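Local coordinates for small ribosomal subunit protein uS8 (Aquifex aeolicus, PDB 3RF2), which probably binds directly to the central domain of 16S rRNA as a primary binding protein and helps coordinate assembly of the 30S platform, at residues K33-L37 and Y92-I96; A140-A146 and K159-A165. All coordinates share one frame; numbering follows the deposited sequence.

How the contacts relate
Both contacts draw on the same helix. Contact 1 sets residues 33-37 of helix 31-43 against strand 93-98 of a three-stranded antiparallel sheet, its centre about 6 Å from the centre of the chain. Contact 2 pairs strands 139-144 and 161-167 of the second sheet, its centre about 15 Å from that of the chain. Their own centres lie about 18 Å apart, yet they touch through Ile-36, which does not face strand 93-98: its CD1 lies 4.0 Å from Ile-164 CG2, and its CG2 lies 4.0 Å from Ile-141 CD1. Helix 31-43 therefore packs against both sheets. The sulfate ion belongs to contact 1, where it is hydrogen-bonded to Lys-33 NZ.

Contact 1 of 2, residues K33-L37 and Y92-I96; sequences KERIL and YPIKI. With SO4 (sulfate ion), chain B.
The phenol of Tyr-92 donates its OH to Glu-34 OE2 at 2.6 Å, the one hydrogen bond between residues 33-37 and 92-96. The acceptor sits at the ring edge, close to the ring plane. On the carboxylate the hydroxyl meets the syn side but stands 33° out of plane, and the two flat groups are turned 59° apart. Glu-34 gets there by an extended chain beyond CG (chi2 -168°), crossing the Tyr-92 side chain at about a right angle. That chain also passes over Ile-94, with Glu-34 CG 3.6 Å from Ile-94 CD1. One turn on, Leu-37 straddles two isoleucines: its CD1 meets Ile-94 CG2 tip to tip at 3.7 Å, while its CD2 rests 3.8 Å from Ile-96 CD1. Trp-49 of strand 46-51 touches Glu-34, Leu-37 and Ile-94 as well. Lys-33 sends its NZ to the sulfate O1 (2.9 Å), with the carbonyl of Pro-28 as another partner; the sulfate probably comes from the crystallisation liquor. Chemically, the interface grades from an apolar core at Leu-37 to a polar margin, where the phenol's hydrogen bond would tend to stabilise the ionised form of Glu-34.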
loop_
_atom_site.group_PDB
_atom_site.type_symbol
_atom_site.label_atom_id
_atom_site.label_comp_id
_atom_site.label_asym_id
_atom_site.label_seq_id
_atom_site.Cartn_x
_atom_site.Cartn_y
_atom_site.Cartn_z
ATOM N N LYS A 33 -3.301 -3.484 -5.865
ATOM C CA LYS A 33 -2.368 -3.089 -4.814
ATOM C C LYS A 33 -1.295 -2.130 -5.344
ATOM O O LYS A 33 -0.938 -1.147 -4.707
ATOM C CB LYS A 33 -1.718 -4.329 -4.185
ATOM C CG LYS A 33 -2.491 -4.884 -2.998
ATOM C CD LYS A 33 -1.803 -6.085 -2.364
ATOM C CE LYS A 33 -2.654 -7.353 -2.519
ATOM N NZ LYS A 33 -1.905 -8.579 -2.139
ATOM N N GLU A 34 -0.791 -2.429 -6.528
ATOM C CA GLU A 34 0.173 -1.581 -7.180
ATOM C C GLU A 34 -0.364 -0.193 -7.477
ATOM O O GLU A 34 0.357 0.783 -7.296
ATOM C CB GLU A 34 0.679 -2.233 -8.472
ATOM C CG GLU A 34 1.418 -3.539 -8.251
ATOM C CD GLU A 34 2.148 -3.996 -9.508
ATOM O OE1 GLU A 34 1.813 -3.497 -10.610
ATOM O OE2 GLU A 34 3.069 -4.834 -9.384
ATOM N N ARG A 35 -1.603 -0.090 -7.960
ATOM C CA ARG A 35 -2.166 1.227 -8.240
ATOM C C ARG A 35 -2.385 1.968 -6.948
ATOM O O ARG A 35 -2.302 3.191 -6.912
ATOM C CB ARG A 35 -3.470 1.154 -9.028
ATOM C CG ARG A 35 -3.271 1.049 -10.527
ATOM C CD ARG A 35 -4.561 1.323 -11.279
ATOM N NE ARG A 35 -4.458 0.958 -12.690
ATOM C CZ ARG A 35 -4.578 -0.286 -13.141
ATOM N NH1 ARG A 35 -4.794 -1.274 -12.286
ATOM N NH2 ARG A 35 -4.472 -0.544 -14.439
ATOM N N ILE A 36 -2.673 1.221 -5.889
ATOM C CA ILE A 36 -2.896 1.825 -4.573
ATOM C C ILE A 36 -1.592 2.377 -3.990
ATOM O O ILE A 36 -1.539 3.514 -3.544
ATOM C CB ILE A 36 -3.520 0.828 -3.590
ATOM C CG1 ILE A 36 -4.969 0.528 -3.994
ATOM C CG2 ILE A 36 -3.496 1.394 -2.169
ATOM C CD1 ILE A 36 -5.575 -0.598 -3.198
ATOM N N LEU A 37 -0.543 1.563 -4.043
ATOM C CA LEU A 37 0.777 1.965 -3.592
ATOM C C LEU A 37 1.282 3.149 -4.373
ATOM O O LEU A 37 2.034 3.963 -3.847
ATOM C CB LEU A 37 1.751 0.816 -3.722
ATOM C CG LEU A 37 1.513 -0.330 -2.759
ATOM C CD1 LEU A 37 2.447 -1.506 -3.076
ATOM C CD2 LEU A 37 1.789 0.195 -1.408
ATOM N N TYR A 92 4.442 -11.868 -8.056
ATOM C CA TYR A 92 5.750 -11.422 -7.566
ATOM C C TYR A 92 5.637 -10.590 -6.304
ATOM O O TYR A 92 4.594 -9.991 -6.065
ATOM C CB TYR A 92 6.459 -10.601 -8.641
ATOM C CG TYR A 92 5.602 -9.554 -9.329
ATOM C CD1 TYR A 92 5.673 -8.221 -8.965
ATOM C CD2 TYR A 92 4.754 -9.898 -10.373
ATOM C CE1 TYR A 92 4.915 -7.259 -9.611
ATOM C CE2 TYR A 92 3.993 -8.951 -11.025
ATOM C CZ TYR A 92 4.077 -7.629 -10.636
ATOM O OH TYR A 92 3.324 -6.670 -11.277
ATOM N N PRO A 93 6.714 -10.542 -5.492
ATOM C CA PRO A 93 6.657 -9.789 -4.234
ATOM C C PRO A 93 6.858 -8.294 -4.447
ATOM O O PRO A 93 7.641 -7.878 -5.299
ATOM C CB PRO A 93 7.821 -10.360 -3.415
ATOM C CG PRO A 93 8.386 -11.512 -4.225
ATOM C CD PRO A 93 7.994 -11.253 -5.642
ATOM N N ILE A 94 6.127 -7.495 -3.683
ATOM C CA ILE A 94 6.353 -6.070 -3.671
ATOM C C ILE A 94 7.091 -5.673 -2.398
ATOM O O ILE A 94 6.757 -6.123 -1.299
ATOM C CB ILE A 94 5.064 -5.298 -3.790
ATOM C CG1 ILE A 94 4.539 -5.386 -5.223
ATOM C CG2 ILE A 94 5.297 -3.858 -3.429
ATOM C CD1 ILE A 94 3.141 -4.811 -5.381
ATOM N N LYS A 95 8.135 -4.870 -2.576
ATOM C CA LYS A 95 8.892 -4.335 -1.471
ATOM C C LYS A 95 8.351 -2.932 -1.266
ATOM O O LYS A 95 8.328 -2.126 -2.194
ATOM C CB LYS A 95 10.394 -4.296 -1.804
ATOM C CG LYS A 95 11.287 -3.876 -0.634
ATOM C CD LYS A 95 12.760 -3.868 -1.002
ATOM C CE LYS A 95 13.622 -3.571 0.209
ATOM N NZ LYS A 95 15.093 -3.617 -0.101
ATOM N N ILE A 96 7.880 -2.649 -0.063
ATOM C CA ILE A 96 7.394 -1.309 0.241
ATOM C C ILE A 96 8.345 -0.580 1.176
ATOM O O ILE A 96 8.664 -1.094 2.244
ATOM C CB ILE A 96 6.001 -1.334 0.894
ATOM C CG1 ILE A 96 4.958 -1.864 -0.101
ATOM C CG2 ILE A 96 5.651 0.082 1.393
ATOM C CD1 ILE A 96 3.699 -2.403 0.533
HETATM S S SO4 B . -2.976 -12.357 -2.125
HETATM O O1 SO4 B . -3.082 -11.081 -1.419
HETATM O O2 SO4 B . -4.093 -13.214 -1.737
HETATM O O3 SO4 B . -1.729 -13.014 -1.744
HETATM O O4 SO4 B . -3.002 -12.109 -3.566
#

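Contact 2 of 2, residues A140-A146 and K159-A165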
loop_
_atom_site.group_PDB
_atom_site.type_symbol
_atom_site.label_atom_id
_atom_site.label_comp_id
_atom_site.label_asym_id
_atom_site.label_seq_id
_atom_site.Cartn_x
_atom_site.Cartn_y
_atom_site.Cartn_z
ATOM N N ALA A 140 -9.139 9.841 0.494
ATOM C CA ALA A 140 -9.803 8.599 0.173
ATOM C C ALA A 140 -9.123 8.101 -1.076
ATOM O O ALA A 140 -8.803 8.885 -1.972
ATOM C CB ALA A 140 -11.287 8.816 -0.088
ATOM N N ILE A 141 -8.880 6.799 -1.132
ATOM C CA ILE A 141 -8.423 6.194 -2.368
ATOM C C ILE A 141 -9.623 5.538 -3.049
ATOM O O ILE A 141 -10.309 4.715 -2.440
ATOM C CB ILE A 141 -7.312 5.159 -2.104
ATOM C CG1 ILE A 141 -6.064 5.872 -1.554
ATOM C CG2 ILE A 141 -7.017 4.393 -3.375
ATOM C CD1 ILE A 141 -5.029 4.946 -0.973
ATOM N N VAL A 142 -9.876 5.917 -4.300
ATOM C CA VAL A 142 -11.090 5.522 -4.995
ATOM C C VAL A 142 -10.819 4.868 -6.338
ATOM O O VAL A 142 -10.057 5.390 -7.154
ATOM C CB VAL A 142 -12.015 6.730 -5.237
ATOM C CG1 VAL A 142 -12.385 7.399 -3.906
ATOM C CG2 VAL A 142 -11.350 7.721 -6.144
ATOM N N SER A 143 -11.472 3.732 -6.577
ATOM C CA SER A 143 -11.354 3.049 -7.859
ATOM C C SER A 143 -12.388 3.583 -8.839
ATOM O O SER A 143 -13.583 3.327 -8.687
ATOM C CB SER A 143 -11.537 1.545 -7.676
ATOM O OG SER A 143 -11.504 0.881 -8.926
ATOM N N THR A 144 -11.924 4.334 -9.835
ATOM C CA THR A 144 -12.812 4.957 -10.799
ATOM C C THR A 144 -12.721 4.233 -12.132
ATOM O O THR A 144 -11.918 3.313 -12.297
ATOM C CB THR A 144 -12.428 6.421 -11.061
ATOM O OG1 THR A 144 -11.405 6.468 -12.063
ATOM C CG2 THR A 144 -11.929 7.088 -9.797
ATOM N N ASP A 145 -13.535 4.645 -13.095
ATOM C CA ASP A 145 -13.444 4.022 -14.408
ATOM C C ASP A 145 -12.272 4.635 -15.184
ATOM O O ASP A 145 -12.077 4.361 -16.369
ATOM C CB ASP A 145 -14.763 4.144 -15.186
ATOM C CG ASP A 145 -15.079 5.574 -15.607
ATOM O OD1 ASP A 145 -14.245 6.481 -15.392
ATOM O OD2 ASP A 145 -16.169 5.788 -16.178
ATOM N N ALA A 146 -11.502 5.473 -14.499
ATOM C CA ALA A 146 -10.327 6.093 -15.093
ATOM C C ALA A 146 -9.061 5.752 -14.313
ATOM O O ALA A 146 -8.027 6.399 -14.476
ATOM C CB ALA A 146 -10.515 7.597 -15.181
ATOM N N LYS A 159 -15.580 12.545 -11.431
ATOM C CA LYS A 159 -15.863 11.123 -11.477
ATOM C C LYS A 159 -16.270 10.541 -10.125
ATOM O O LYS A 159 -15.991 11.119 -9.070
ATOM C CB LYS A 159 -14.675 10.361 -12.063
ATOM C CG LYS A 159 -14.452 10.667 -13.535
ATOM C CD LYS A 159 -13.501 9.681 -14.192
ATOM C CE LYS A 159 -13.435 9.918 -15.695
ATOM N NZ LYS A 159 -14.791 9.855 -16.321
ATOM N N GLY A 160 -16.949 9.399 -10.184
ATOM C CA GLY A 160 -17.274 8.625 -9.006
ATOM C C GLY A 160 -16.492 7.330 -9.010
ATOM O O GLY A 160 -15.630 7.118 -9.865
ATOM N N GLY A 161 -16.778 6.458 -8.053
ATOM C CA GLY A 161 -16.042 5.216 -7.964
ATOM C C GLY A 161 -16.174 4.511 -6.637
ATOM O O GLY A 161 -16.835 4.999 -5.718
ATOM N N GLU A 162 -15.532 3.353 -6.535
ATOM C CA GLU A 162 -15.548 2.591 -5.304
ATOM C C GLU A 162 -14.542 3.166 -4.316
ATOM O O GLU A 162 -13.397 3.443 -4.667
ATOM C CB GLU A 162 -15.243 1.127 -5.586
ATOM C CG GLU A 162 -15.364 0.227 -4.364
ATOM C CD GLU A 162 -15.082 -1.230 -4.690
ATOM O OE1 GLU A 162 -14.445 -1.482 -5.739
ATOM O OE2 GLU A 162 -15.499 -2.114 -3.904
ATOM N N VAL A 163 -14.973 3.351 -3.076
ATOM C CA VAL A 163 -14.089 3.911 -2.070
ATOM C C VAL A 163 -13.336 2.791 -1.397
ATOM O O VAL A 163 -13.876 2.089 -0.534
ATOM C CB VAL A 163 -14.840 4.703 -0.998
ATOM C CG1 VAL A 163 -13.843 5.386 -0.067
ATOM C CG2 VAL A 163 -15.794 5.724 -1.639
ATOM N N ILE A 164 -12.076 2.635 -1.787
ATOM C CA ILE A 164 -11.260 1.552 -1.261
ATOM C C ILE A 164 -10.772 1.809 0.152
ATOM O O ILE A 164 -10.720 0.878 0.960
ATOM C CB ILE A 164 -10.045 1.262 -2.176
ATOM C CG1 ILE A 164 -10.511 0.900 -3.581
ATOM C CG2 ILE A 164 -9.208 0.130 -1.608
ATOM C CD1 ILE A 164 -9.375 0.672 -4.540
ATOM N N ALA A 165 -10.413 3.061 0.460
ATOM C CA ALA A 165 -9.742 3.322 1.733
ATOM C C ALA A 165 -9.710 4.797 2.131
ATOM O O ALA A 165 -9.767 5.681 1.284
ATOM C CB ALA A 165 -8.293 2.778 1.660
#
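A classic beta bulge interrupts the antiparallel pairing of strands 140-144 and 161-165: Ile-164 and Ala-165 together face Ile-141, whose carbonyl O takes both their amides. Ile-164 N is 2.8 Å from Ile-141 O and nearly in line with its C=O bond, whereas the bond from Ala-165 N to the same oxygen is weak (3.3 Å). Ile-141 N answers by donating to Ala-165 O at 2.8 Å. Beyond the bulge, Val-142 and Val-163 form a non-hydrogen-bonded pair, and Ser-143 with Glu-162 a hydrogen-bonded one, Ser-143 N to Glu-162 O being 2.7 Å. Gly-161 CA lies 3.2 Å from Ser-143 O, at backbone angles (163/179) that belong to glycine. In the bulge, Ile-164 CD1 lies 3.9 Å from Ser-143 CB, and the Ile-164 side chain also reaches Leu-32 and Ile-36 of helix 31-43. Where strand 140-144 ends, Thr-144 OG1, held between backbone N and carbonyl carbon (chi1 85°), accepts Ala-146 N at 2.6 Å. Lys-159 bends at its last torsion past Ala-146 CB to a loose salt bridge with Asp-145 OD1, 3.5 Å from NZ. Together these contacts make a bulged antiparallel strand pair ending in an ST turn at Thr-144, within the C-terminal sheet of this uS8 protein.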